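Local coordinates for protein phospholethanolamine N-methyltransferase 2 (Haemonchus contortus, PDB 4KRI) that probably methylates phosphomonomethylethanolamine and its dimethyl product on the way to phosphocholine, with S-adenosylmethionine as the methyl donor, at residues A[34-37]-A[38-42]; A[173-176]-A[177-180]; A[354-357]-A[358-362]. All blocks are in the same frame, centred on the assembly; numbering follows the deposited sequence.

Overall arrangement
The three contacts are local turns of three helices, in series along the chain and not touching one another. Contact 2 belongs to the cofactor site: it is the first turn of helix 176-184, and its Phe176 and Leu180 line the S-adenosylhomocysteine pocket, with the side chain of Leu180 about 9 Å from the bound phosphomonomethylethanolamine. Contact 3, on helix 352-362, lies further off; its centre is about 28 Å from the centre of contact 2, and the side chain of Ile355 is about 14 Å from S-adenosylhomocysteine. Contact 1 lies on the surface in the N-terminal part of the chain, its nearest atoms about 24 Å from contact 2 and 32 Å from contact 3.

Contact 1: residues A[34-37]-A[38-42]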
ATOM      1  N   ASP A  34      -6.498 -17.936  25.817  1.00 43.47           N
ATOM      2  CA  ASP A  34      -7.500 -16.882  25.913  1.00 47.71           C
ATOM      3  C   ASP A  34      -7.768 -16.186  24.571  1.00 41.95           C
ATOM      4  O   ASP A  34      -8.922 -15.956  24.207  1.00 39.27           O
ATOM      5  CB  ASP A  34      -7.106 -15.879  26.997  1.00 55.48           C
ATOM      6  CG  ASP A  34      -7.021 -16.522  28.375  1.00 68.59           C
ATOM      7  OD1 ASP A  34      -7.956 -17.272  28.750  1.00 69.53           O
ATOM      8  OD2 ASP A  34      -6.012 -16.288  29.075  1.00 78.09           O
ATOM      9  N   GLN A  35      -6.710 -15.855  23.834  1.00 38.50           N
ATOM     10  CA  GLN A  35      -6.877 -15.279  22.499  1.00 38.80           C
ATOM     11  C   GLN A  35      -7.560 -16.269  21.548  1.00 39.79           C
ATOM     12  O   GLN A  35      -8.431 -15.889  20.762  1.00 36.92           O
ATOM     13  CB  GLN A  35      -5.528 -14.813  21.937  1.00 40.23           C
ATOM     14  CG  GLN A  35      -4.901 -13.666  22.733  1.00 52.02           C
ATOM     15  CD  GLN A  35      -3.409 -13.500  22.466  1.00 60.95           C
ATOM     16  OE1 GLN A  35      -2.854 -14.123  21.560  1.00 63.34           O
ATOM     17  NE2 GLN A  35      -2.755 -12.663  23.264  1.00 62.68           N
ATOM     18  N   ARG A  36      -7.178 -17.541  21.644  1.00 34.92           N
ATOM     19  CA  ARG A  36      -7.768 -18.597  20.820  1.00 38.66           C
ATOM     20  C   ARG A  36      -9.281 -18.730  21.043  1.00 40.27           C
ATOM     21  O   ARG A  36     -10.053 -18.851  20.086  1.00 35.05           O
ATOM     22  CB  ARG A  36      -7.060 -19.933  21.082  1.00 37.63           C
ATOM     23  CG  ARG A  36      -7.590 -21.103  20.254  1.00 40.20           C
ATOM     24  CD  ARG A  36      -8.457 -22.014  21.099  1.00 42.34           C
ATOM     25  NE  ARG A  36      -7.752 -22.450  22.299  1.00 44.37           N
ATOM     26  CZ  ARG A  36      -8.306 -23.175  23.269  1.00 51.92           C
ATOM     27  NH1 ARG A  36      -9.579 -23.538  23.178  1.00 43.66           N
ATOM     28  NH2 ARG A  36      -7.590 -23.533  24.330  1.00 53.37           N
ATOM     29  N   LYS A  37      -9.700 -18.697  22.304  1.00 34.98           N
ATOM     30  CA  LYS A  37     -11.123 -18.784  22.629  1.00 36.20           C
ATOM     31  C   LYS A  37     -11.903 -17.544  22.188  1.00 38.91           C
ATOM     32  O   LYS A  37     -13.066 -17.643  21.787  1.00 41.48           O
ATOM     33  CB  LYS A  37     -11.309 -19.017  24.126  1.00 40.58           C
ATOM     34  CG  LYS A  37     -10.800 -20.356  24.604  1.00 43.85           C
ATOM     35  CD  LYS A  37     -10.635 -20.340  26.115  1.00 48.47           C
ATOM     36  CE  LYS A  37     -10.183 -21.688  26.638  1.00 49.34           C
ATOM     37  NZ  LYS A  37     -10.171 -21.687  28.120  1.00 56.42           N
ATOM     38  N   ALA A  38     -11.261 -16.381  22.268  1.00 38.63           N
ATOM     39  CA  ALA A  38     -11.851 -15.141  21.765  1.00 42.03           C
ATOM     40  C   ALA A  38     -12.115 -15.227  20.260  1.00 39.49           C
ATOM     41  O   ALA A  38     -13.116 -14.708  19.761  1.00 39.48           O
ATOM     42  CB  ALA A  38     -10.945 -13.961  22.073  1.00 42.85           C
ATOM     43  N   LEU A  39     -11.203 -15.864  19.534  1.00 35.32           N
ATOM     44  CA  LEU A  39     -11.403 -16.092  18.106  1.00 30.18           C
ATOM     45  C   LEU A  39     -12.560 -17.056  17.864  1.00 30.94           C
ATOM     46  O   LEU A  39     -13.400 -16.828  16.993  1.00 32.57           O
ATOM     47  CB  LEU A  39     -10.131 -16.647  17.461  1.00 34.67           C
ATOM     48  CG  LEU A  39      -9.023 -15.690  17.038  1.00 35.14           C
ATOM     49  CD1 LEU A  39      -7.801 -16.471  16.569  1.00 33.09           C
ATOM     50  CD2 LEU A  39      -9.519 -14.758  15.933  1.00 30.85           C
ATOM     51  N   THR A  40     -12.605 -18.132  18.639  1.00 32.61           N
ATOM     52  CA  THR A  40     -13.643 -19.146  18.467  1.00 35.66           C
ATOM     53  C   THR A  40     -15.042 -18.578  18.675  1.00 36.63           C
ATOM     54  O   THR A  40     -15.961 -18.902  17.922  1.00 35.69           O
ATOM     55  CB  THR A  40     -13.427 -20.343  19.418  1.00 38.86           C
ATOM     56  OG1 THR A  40     -12.191 -20.996  19.096  1.00 43.77           O
ATOM     57  CG2 THR A  40     -14.565 -21.348  19.282  1.00 48.39           C
ATOM     58  N   GLU A  41     -15.203 -17.722  19.681  1.00 37.05           N
ATOM     59  CA  GLU A  41     -16.518 -17.169  20.014  1.00 42.28           C
ATOM     60  C   GLU A  41     -17.027 -16.203  18.952  1.00 41.09           C
ATOM     61  O   GLU A  41     -18.190 -15.804  18.978  1.00 42.36           O
ATOM     62  CB  GLU A  41     -16.507 -16.479  21.386  1.00 48.18           C
ATOM     63  CG  GLU A  41     -16.468 -17.422  22.587  1.00 54.87           C
ATOM     64  CD  GLU A  41     -17.624 -18.416  22.620  1.00 52.81           C
ATOM     65  OE1 GLU A  41     -18.798 -17.996  22.719  1.00 50.78           O
ATOM     66  OE2 GLU A  41     -17.355 -19.632  22.555  1.00 57.39           O
ATOM     67  N   GLN A  42     -16.153 -15.832  18.024  1.00 37.41           N
ATOM     68  CA  GLN A  42     -16.516 -14.958  16.916  1.00 40.34           C
ATOM     69  C   GLN A  42     -17.372 -15.687  15.885  1.00 38.16           C
ATOM     70  O   GLN A  42     -18.017 -15.056  15.047  1.00 37.19           O
ATOM     71  CB  GLN A  42     -15.256 -14.415  16.243  1.00 41.24           C
ATOM     72  CG  GLN A  42     -14.551 -13.302  17.017  1.00 50.66           C
ATOM     73  CD  GLN A  42     -15.311 -11.996  16.954  1.00 52.82           C
ATOM     74  OE1 GLN A  42     -15.418 -11.378  15.892  1.00 58.63           O
ATOM     75  NE2 GLN A  42     -15.863 -11.579  18.085  1.00 57.02           N
TER
HETATM   76  O   HOH W   1     -12.128 -22.919  21.256  1.00 47.56           O
HETATM   77  O   HOH W   2     -14.625 -19.784  23.440  1.00 49.69           O
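Arg36 and Thr40 make a local i to i+4 contact at the surface, along one turn of helix 33-40 in the beta-alpha-beta unit of strand 25-29 and the parallel strand 48-52. Four backbone bonds of that spacing hold the turns, from Ala38 N to Asp34 O through to Glu41 N to Lys37 O (3.0 Å). Leu39 is buried on the inner side, against Ile28 and Ile68 of the neighbouring strands and Glu7 of helix 5-18. Polar groups gather on the flank beside strand 25-29. Thr40 carries OG1 beside its own backbone N (chi1 -63°), which turns the hydroxyl back along the helix to 3.2 Å from Arg36 O, the same carbonyl that takes Thr40 N. The Arg36 guanidinium makes its main ionic contact with Asp33 through NH2 and also lies against Phe51 as a cation-pi pair; CG of Lys37 sits over one of its faces, offset toward the rim. A water at the guanidinium edge ties the two side chains together, accepting from Arg36 NH1 at 3.3 Å and lying 2.9 Å from Thr40 OG1. Further round, a second water donates to Lys37 O at 3.1 Å and to Glu41 OE2 at 2.9 Å.

Contact 2: residues A[173-176]-A[177-180]. With SAH (S-adenosyl-L-homocysteine), chain D.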
ATOM      1  N   VAL A 173       6.200 -14.013 -15.821  1.00 90.29           N
ATOM      2  CA  VAL A 173       4.975 -13.301 -15.463  1.00 87.71           C
ATOM      3  C   VAL A 173       5.125 -12.582 -14.111  1.00 82.66           C
ATOM      4  O   VAL A 173       4.861 -13.147 -13.047  1.00 89.19           O
ATOM      5  CB  VAL A 173       3.736 -14.247 -15.500  1.00 95.72           C
ATOM      6  CG1 VAL A 173       3.989 -15.536 -14.702  1.00 95.52           C
ATOM      7  CG2 VAL A 173       2.469 -13.521 -15.041  1.00 93.89           C
ATOM      8  N   VAL A 174       5.565 -11.328 -14.160  1.00 69.65           N
ATOM      9  CA  VAL A 174       5.876 -10.583 -12.944  1.00 60.00           C
ATOM     10  C   VAL A 174       4.674  -9.778 -12.459  1.00 52.15           C
ATOM     11  O   VAL A 174       4.016  -9.100 -13.248  1.00 47.68           O
ATOM     12  CB  VAL A 174       7.096  -9.654 -13.154  1.00 60.65           C
ATOM     13  CG1 VAL A 174       7.426  -8.898 -11.884  1.00 53.46           C
ATOM     14  CG2 VAL A 174       8.302 -10.467 -13.601  1.00 60.05           C
ATOM     15  N   SER A 175       4.385  -9.859 -11.161  1.00 47.51           N
ATOM     16  CA  SER A 175       3.255  -9.127 -10.588  1.00 41.38           C
ATOM     17  C   SER A 175       3.495  -7.617 -10.579  1.00 39.43           C
ATOM     18  O   SER A 175       4.637  -7.160 -10.640  1.00 38.19           O
ATOM     19  CB  SER A 175       2.944  -9.614  -9.171  1.00 40.22           C
ATOM     20  OG  SER A 175       3.846  -9.065  -8.220  1.00 40.40           O
ATOM     21  N   PHE A 176       2.404  -6.859 -10.518  1.00 37.88           N
ATOM     22  CA  PHE A 176       2.448  -5.406 -10.417  1.00 33.07           C
ATOM     23  C   PHE A 176       3.284  -4.999  -9.200  1.00 34.73           C
ATOM     24  O   PHE A 176       4.153  -4.134  -9.303  1.00 32.48           O
ATOM     25  CB  PHE A 176       1.012  -4.869 -10.308  1.00 35.25           C
ATOM     26  CG  PHE A 176       0.904  -3.362 -10.316  1.00 39.39           C
ATOM     27  CD1 PHE A 176       1.895  -2.571 -10.887  1.00 44.08           C
ATOM     28  CD2 PHE A 176      -0.205  -2.741  -9.757  1.00 44.29           C
ATOM     29  CE1 PHE A 176       1.785  -1.186 -10.888  1.00 36.22           C
ATOM     30  CE2 PHE A 176      -0.323  -1.361  -9.754  1.00 45.21           C
ATOM     31  CZ  PHE A 176       0.678  -0.583 -10.318  1.00 38.83           C
ATOM     32  N   ARG A 177       3.026  -5.647  -8.062  1.00 30.93           N
ATOM     33  CA  ARG A 177       3.752  -5.367  -6.824  1.00 31.43           C
ATOM     34  C   ARG A 177       5.242  -5.621  -7.024  1.00 30.65           C
ATOM     35  O   ARG A 177       6.077  -4.805  -6.632  1.00 34.04           O
ATOM     36  CB  ARG A 177       3.223  -6.239  -5.674  1.00 32.42           C
ATOM     37  CG  ARG A 177       3.711  -5.817  -4.293  1.00 42.82           C
ATOM     38  CD  ARG A 177       3.222  -6.767  -3.187  1.00 45.68           C
ATOM     39  NE  ARG A 177       3.827  -8.095  -3.301  1.00 40.63           N
ATOM     40  CZ  ARG A 177       4.951  -8.466  -2.693  1.00 41.88           C
ATOM     41  NH1 ARG A 177       5.606  -7.620  -1.909  1.00 37.59           N
ATOM     42  NH2 ARG A 177       5.428  -9.689  -2.869  1.00 43.57           N
ATOM     43  N   ASP A 178       5.572  -6.745  -7.649  1.00 29.84           N
ATOM     44  CA  ASP A 178       6.974  -7.101  -7.831  1.00 30.33           C
ATOM     45  C   ASP A 178       7.649  -6.166  -8.825  1.00 34.33           C
ATOM     46  O   ASP A 178       8.819  -5.820  -8.669  1.00 35.48           O
ATOM     47  CB  ASP A 178       7.125  -8.561  -8.266  1.00 36.83           C
ATOM     48  CG  ASP A 178       6.882  -9.540  -7.130  1.00 41.67           C
ATOM     49  OD1 ASP A 178       6.981  -9.135  -5.951  1.00 41.89           O
ATOM     50  OD2 ASP A 178       6.606 -10.725  -7.425  1.00 50.30           O
ATOM     51  N   PHE A 179       6.905  -5.749  -9.843  1.00 31.46           N
ATOM     52  CA  PHE A 179       7.417  -4.783 -10.801  1.00 31.90           C
ATOM     53  C   PHE A 179       7.824  -3.475 -10.122  1.00 31.94           C
ATOM     54  O   PHE A 179       8.895  -2.939 -10.403  1.00 34.13           O
ATOM     55  CB  PHE A 179       6.383  -4.493 -11.888  1.00 31.43           C
ATOM     56  CG  PHE A 179       6.751  -3.332 -12.765  1.00 33.67           C
ATOM     57  CD1 PHE A 179       7.735  -3.463 -13.737  1.00 37.69           C
ATOM     58  CD2 PHE A 179       6.124  -2.107 -12.610  1.00 33.83           C
ATOM     59  CE1 PHE A 179       8.083  -2.385 -14.538  1.00 39.67           C
ATOM     60  CE2 PHE A 179       6.466  -1.032 -13.405  1.00 31.21           C
ATOM     61  CZ  PHE A 179       7.449  -1.167 -14.364  1.00 32.19           C
ATOM     62  N   LEU A 180       6.959  -2.968  -9.248  1.00 28.31           N
ATOM     63  CA  LEU A 180       7.232  -1.743  -8.493  1.00 28.81           C
ATOM     64  C   LEU A 180       8.471  -1.914  -7.600  1.00 31.12           C
ATOM     65  O   LEU A 180       9.364  -1.068  -7.598  1.00 35.54           O
ATOM     66  CB  LEU A 180       6.021  -1.363  -7.630  1.00 29.97           C
ATOM     67  CG  LEU A 180       4.731  -0.946  -8.348  1.00 32.75           C
ATOM     68  CD1 LEU A 180       3.543  -0.890  -7.385  1.00 30.95           C
ATOM     69  CD2 LEU A 180       4.932   0.400  -9.010  1.00 36.65           C
TER
HETATM   70  N   SAH D 701       2.244  10.037  -2.301  1.00 31.29           N
HETATM   71  CA  SAH D 701       3.673   9.843  -1.942  1.00 29.47           C
HETATM   72  CB  SAH D 701       4.300   8.700  -2.834  1.00 30.95           C
HETATM   73  CG  SAH D 701       4.453   8.972  -4.326  1.00 34.37           C
HETATM   74  SD  SAH D 701       5.141   7.546  -5.226  1.00 29.55           S
HETATM   75  C   SAH D 701       4.419  11.119  -1.971  1.00 31.49           C
HETATM   76  O   SAH D 701       3.833  12.171  -2.183  1.00 28.93           O
HETATM   77  OXT SAH D 701       5.567  11.142  -1.558  1.00 25.84           O
HETATM   78  C5' SAH D 701       3.760   6.578  -5.863  1.00 28.44           C
HETATM   79  C4' SAH D 701       3.331   5.507  -5.030  1.00 27.75           C
HETATM   80  O4' SAH D 701       2.090   4.975  -5.564  1.00 27.10           O
HETATM   81  C3' SAH D 701       4.293   4.383  -5.085  1.00 29.00           C
HETATM   82  O3' SAH D 701       4.774   4.140  -3.781  1.00 28.73           O
HETATM   83  C2' SAH D 701       3.533   3.232  -5.572  1.00 25.60           C
HETATM   84  O2' SAH D 701       3.906   2.025  -4.949  1.00 33.07           O
HETATM   85  C1' SAH D 701       2.123   3.617  -5.263  1.00 23.50           C
HETATM   86  N9  SAH D 701       1.110   2.831  -6.048  1.00 24.65           N
HETATM   87  C8  SAH D 701       1.051   2.689  -7.392  1.00 28.99           C
HETATM   88  N7  SAH D 701      -0.039   1.974  -7.688  1.00 28.78           N
HETATM   89  C5  SAH D 701      -0.686   1.676  -6.542  1.00 26.33           C
HETATM   90  C6  SAH D 701      -1.859   0.963  -6.260  1.00 29.48           C
HETATM   91  N6  SAH D 701      -2.608   0.385  -7.261  1.00 30.07           N
HETATM   92  N1  SAH D 701      -2.233   0.851  -4.967  1.00 27.31           N
HETATM   93  C2  SAH D 701      -1.519   1.403  -3.980  1.00 25.59           C
HETATM   94  N3  SAH D 701      -0.393   2.099  -4.219  1.00 22.94           N
HETATM   95  C4  SAH D 701       0.050   2.237  -5.483  1.00 24.73           C
HETATM   96  O   HOH W   3       5.807 -12.219  -9.747  1.00 56.58           O
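Ser175 caps the N-terminus of helix 176-184: its OG accepts from Asp178 N at 2.9 Å with an N-H...O angle of 156°. The hydroxyl is held between the backbone N and the carbonyl carbon (chi1 79°), and from there it faces the first turn. Regular helical bonding follows at once, Phe179 N to Ser175 O at 2.8 Å and Leu180 N to Phe176 O.

The tight side is apolar and faces the cofactor. CG of Phe176 lies opposite its own N, carrying the ring toward S-adenosylhomocysteine, and CD1 of Leu180 makes a CH-pi contact over one face of that ring, 4.2 Å from the centroid and 20° off the normal. Both side chains go on to the ligand: CZ of Phe176 comes within 3.7 Å of adenine N7, approaching obliquely, while Leu180 CD1 is 3.8 Å from the ribose O2'.

The other side is looser and wetter. CG1 of the exposed Val174 rests on Asp178 CB at 3.6 Å, and a water accepts from Ser175 N while donating to Asp178 OD2. Arg177 belongs to neither side: it is buried and anchored to helix 114-124, where its NH2 makes salt bridges with Asp120 and Asp123; its pairing with Asp178 is by charge alone.

Chemically, the cap satisfies an amide of the first turn, which has no preceding helical carbonyl for an i to i+4 bond, and the Phe176-Leu180 pair offers the adenosine moiety an apolar wall of van der Waals contacts.

Contact 3: residues A[354-357]-A[358-362]; sequences QIEE and IAKKT
Glu356 and Lys360 form an i to i+4 salt bridge along helix 352-362. The lysine is the chain to follow. Its CB lies 3.6 Å from Glu356 O, the carbonyl that accepts Lys360 N at 2.9 Å. CG, set beside the backbone N (chi1 -76°), comes closer to that oxygen, at 3.4 Å. CD carries the chain on past a bend at chi2, leaving CE 4.1 Å from Glu356 OE2, and the turn at chi4 (54°) then brings NZ to the carboxylate. NZ ends 2.8 Å from OE2, on its anti side and 31° out of the carboxylate plane, and near Glu356 CG. The glutamate reaches out nearly straight to receive it, the two chains running side by side, with Ile367 of strand 367-371 touching both.

On the apolar flank toward the strands and helix 305-315, Ile355 and Ala359 pack on Phe427 of strand 422-430 and Ile358 on Phe309. At the last turn Ile358 O takes two donors from opposite faces of its plane, Thr362 N and Thr362 OG1, the latter at 2.7 Å. A charged outer edge over an apolar inner side is typical of an amphipathic helix, here one laid against the C-terminal strands of the Rossmann-like methyltransferase fold.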
ATOM      1  N   GLN A 354      -9.983  13.428 -20.170  1.00 24.91           N
ATOM      2  CA  GLN A 354     -10.308  12.043 -19.863  1.00 29.06           C
ATOM      3  C   GLN A 354     -10.654  11.860 -18.395  1.00 26.08           C
ATOM      4  O   GLN A 354     -11.591  11.137 -18.048  1.00 28.21           O
ATOM      5  CB  GLN A 354      -9.152  11.134 -20.283  1.00 28.45           C
ATOM      6  CG  GLN A 354      -9.040  11.007 -21.800  1.00 27.64           C
ATOM      7  CD  GLN A 354      -7.764  10.323 -22.234  1.00 30.55           C
ATOM      8  OE1 GLN A 354      -6.684  10.606 -21.716  1.00 32.56           O
ATOM      9  NE2 GLN A 354      -7.882   9.410 -23.185  1.00 36.34           N
ATOM     10  N   ILE A 355      -9.882  12.512 -17.532  1.00 24.88           N
ATOM     11  CA  ILE A 355     -10.132  12.455 -16.098  1.00 22.60           C
ATOM     12  C   ILE A 355     -11.506  13.029 -15.780  1.00 24.91           C
ATOM     13  O   ILE A 355     -12.274  12.439 -15.018  1.00 26.01           O
ATOM     14  CB  ILE A 355      -9.033  13.200 -15.328  1.00 26.51           C
ATOM     15  CG1 ILE A 355      -7.701  12.476 -15.519  1.00 28.81           C
ATOM     16  CG2 ILE A 355      -9.371  13.268 -13.845  1.00 25.86           C
ATOM     17  CD1 ILE A 355      -7.710  11.053 -14.949  1.00 23.48           C
ATOM     18  N   GLU A 356     -11.847  14.159 -16.395  1.00 26.06           N
ATOM     19  CA  GLU A 356     -13.154  14.757 -16.126  1.00 29.21           C
ATOM     20  C   GLU A 356     -14.306  13.855 -16.596  1.00 33.43           C
ATOM     21  O   GLU A 356     -15.313  13.731 -15.903  1.00 30.93           O
ATOM     22  CB  GLU A 356     -13.272  16.151 -16.744  1.00 30.70           C
ATOM     23  CG  GLU A 356     -14.517  16.907 -16.282  1.00 39.34           C
ATOM     24  CD  GLU A 356     -14.519  18.360 -16.722  1.00 62.86           C
ATOM     25  OE1 GLU A 356     -13.496  18.822 -17.279  1.00 68.18           O
ATOM     26  OE2 GLU A 356     -15.544  19.044 -16.508  1.00 68.55           O
ATOM     27  N   GLU A 357     -14.145  13.226 -17.762  1.00 28.65           N
ATOM     28  CA  GLU A 357     -15.147  12.292 -18.291  1.00 30.16           C
ATOM     29  C   GLU A 357     -15.420  11.156 -17.311  1.00 27.22           C
ATOM     30  O   GLU A 357     -16.575  10.819 -17.023  1.00 30.41           O
ATOM     31  CB  GLU A 357     -14.667  11.688 -19.622  1.00 33.65           C
ATOM     32  CG  GLU A 357     -14.689  12.617 -20.820  1.00 47.42           C
ATOM     33  CD  GLU A 357     -13.895  12.057 -21.996  1.00 49.70           C
ATOM     34  OE1 GLU A 357     -13.347  10.935 -21.882  1.00 42.65           O
ATOM     35  OE2 GLU A 357     -13.802  12.742 -23.031  1.00 54.24           O
ATOM     36  N   ILE A 358     -14.343  10.564 -16.802  1.00 26.70           N
ATOM     37  CA  ILE A 358     -14.457   9.454 -15.863  1.00 25.62           C
ATOM     38  C   ILE A 358     -15.101   9.908 -14.556  1.00 26.63           C
ATOM     39  O   ILE A 358     -15.952   9.215 -13.992  1.00 26.72           O
ATOM     40  CB  ILE A 358     -13.084   8.804 -15.619  1.00 30.44           C
ATOM     41  CG1 ILE A 358     -12.569   8.196 -16.928  1.00 35.06           C
ATOM     42  CG2 ILE A 358     -13.181   7.736 -14.540  1.00 33.16           C
ATOM     43  CD1 ILE A 358     -11.094   7.842 -16.905  1.00 36.94           C
ATOM     44  N   ALA A 359     -14.730  11.095 -14.090  1.00 23.71           N
ATOM     45  CA  ALA A 359     -15.269  11.583 -12.825  1.00 26.55           C
ATOM     46  C   ALA A 359     -16.765  11.859 -12.937  1.00 28.63           C
ATOM     47  O   ALA A 359     -17.522  11.580 -12.003  1.00 27.30           O
ATOM     48  CB  ALA A 359     -14.523  12.828 -12.366  1.00 24.64           C
ATOM     49  N   LYS A 360     -17.191  12.402 -14.077  1.00 27.88           N
ATOM     50  CA  LYS A 360     -18.616  12.623 -14.305  1.00 26.63           C
ATOM     51  C   LYS A 360     -19.403  11.310 -14.325  1.00 32.25           C
ATOM     52  O   LYS A 360     -20.462  11.198 -13.691  1.00 30.60           O
ATOM     53  CB  LYS A 360     -18.843  13.389 -15.613  1.00 32.06           C
ATOM     54  CG  LYS A 360     -18.523  14.867 -15.523  1.00 46.16           C
ATOM     55  CD  LYS A 360     -19.509  15.691 -16.341  1.00 62.71           C
ATOM     56  CE  LYS A 360     -19.151  17.163 -16.286  1.00 68.33           C
ATOM     57  NZ  LYS A 360     -17.742  17.370 -16.700  1.00 66.94           N
ATOM     58  N   LYS A 361     -18.880  10.323 -15.049  1.00 26.44           N
ATOM     59  CA  LYS A 361     -19.523   9.005 -15.148  1.00 31.97           C
ATOM     60  C   LYS A 361     -19.653   8.344 -13.778  1.00 24.84           C
ATOM     61  O   LYS A 361     -20.675   7.714 -13.465  1.00 29.46           O
ATOM     62  CB  LYS A 361     -18.728   8.097 -16.098  1.00 31.09           C
ATOM     63  CG  LYS A 361     -19.268   6.667 -16.213  1.00 41.54           C
ATOM     64  CD  LYS A 361     -20.509   6.596 -17.095  1.00 54.41           C
ATOM     65  CE  LYS A 361     -20.987   5.156 -17.293  1.00 63.15           C
ATOM     66  NZ  LYS A 361     -21.726   4.612 -16.114  1.00 64.54           N
ATOM     67  N   THR A 362     -18.616   8.511 -12.961  1.00 25.98           N
ATOM     68  CA  THR A 362     -18.590   7.960 -11.606  1.00 26.03           C
ATOM     69  C   THR A 362     -19.642   8.596 -10.699  1.00 31.64           C
ATOM     70  O   THR A 362     -20.160   7.963  -9.768  1.00 33.12           O
ATOM     71  CB  THR A 362     -17.204   8.177 -10.980  1.00 27.00           C
ATOM     72  OG1 THR A 362     -16.210   7.591 -11.824  1.00 30.85           O
ATOM     73  CG2 THR A 362     -17.135   7.524  -9.613  1.00 26.54           C
TER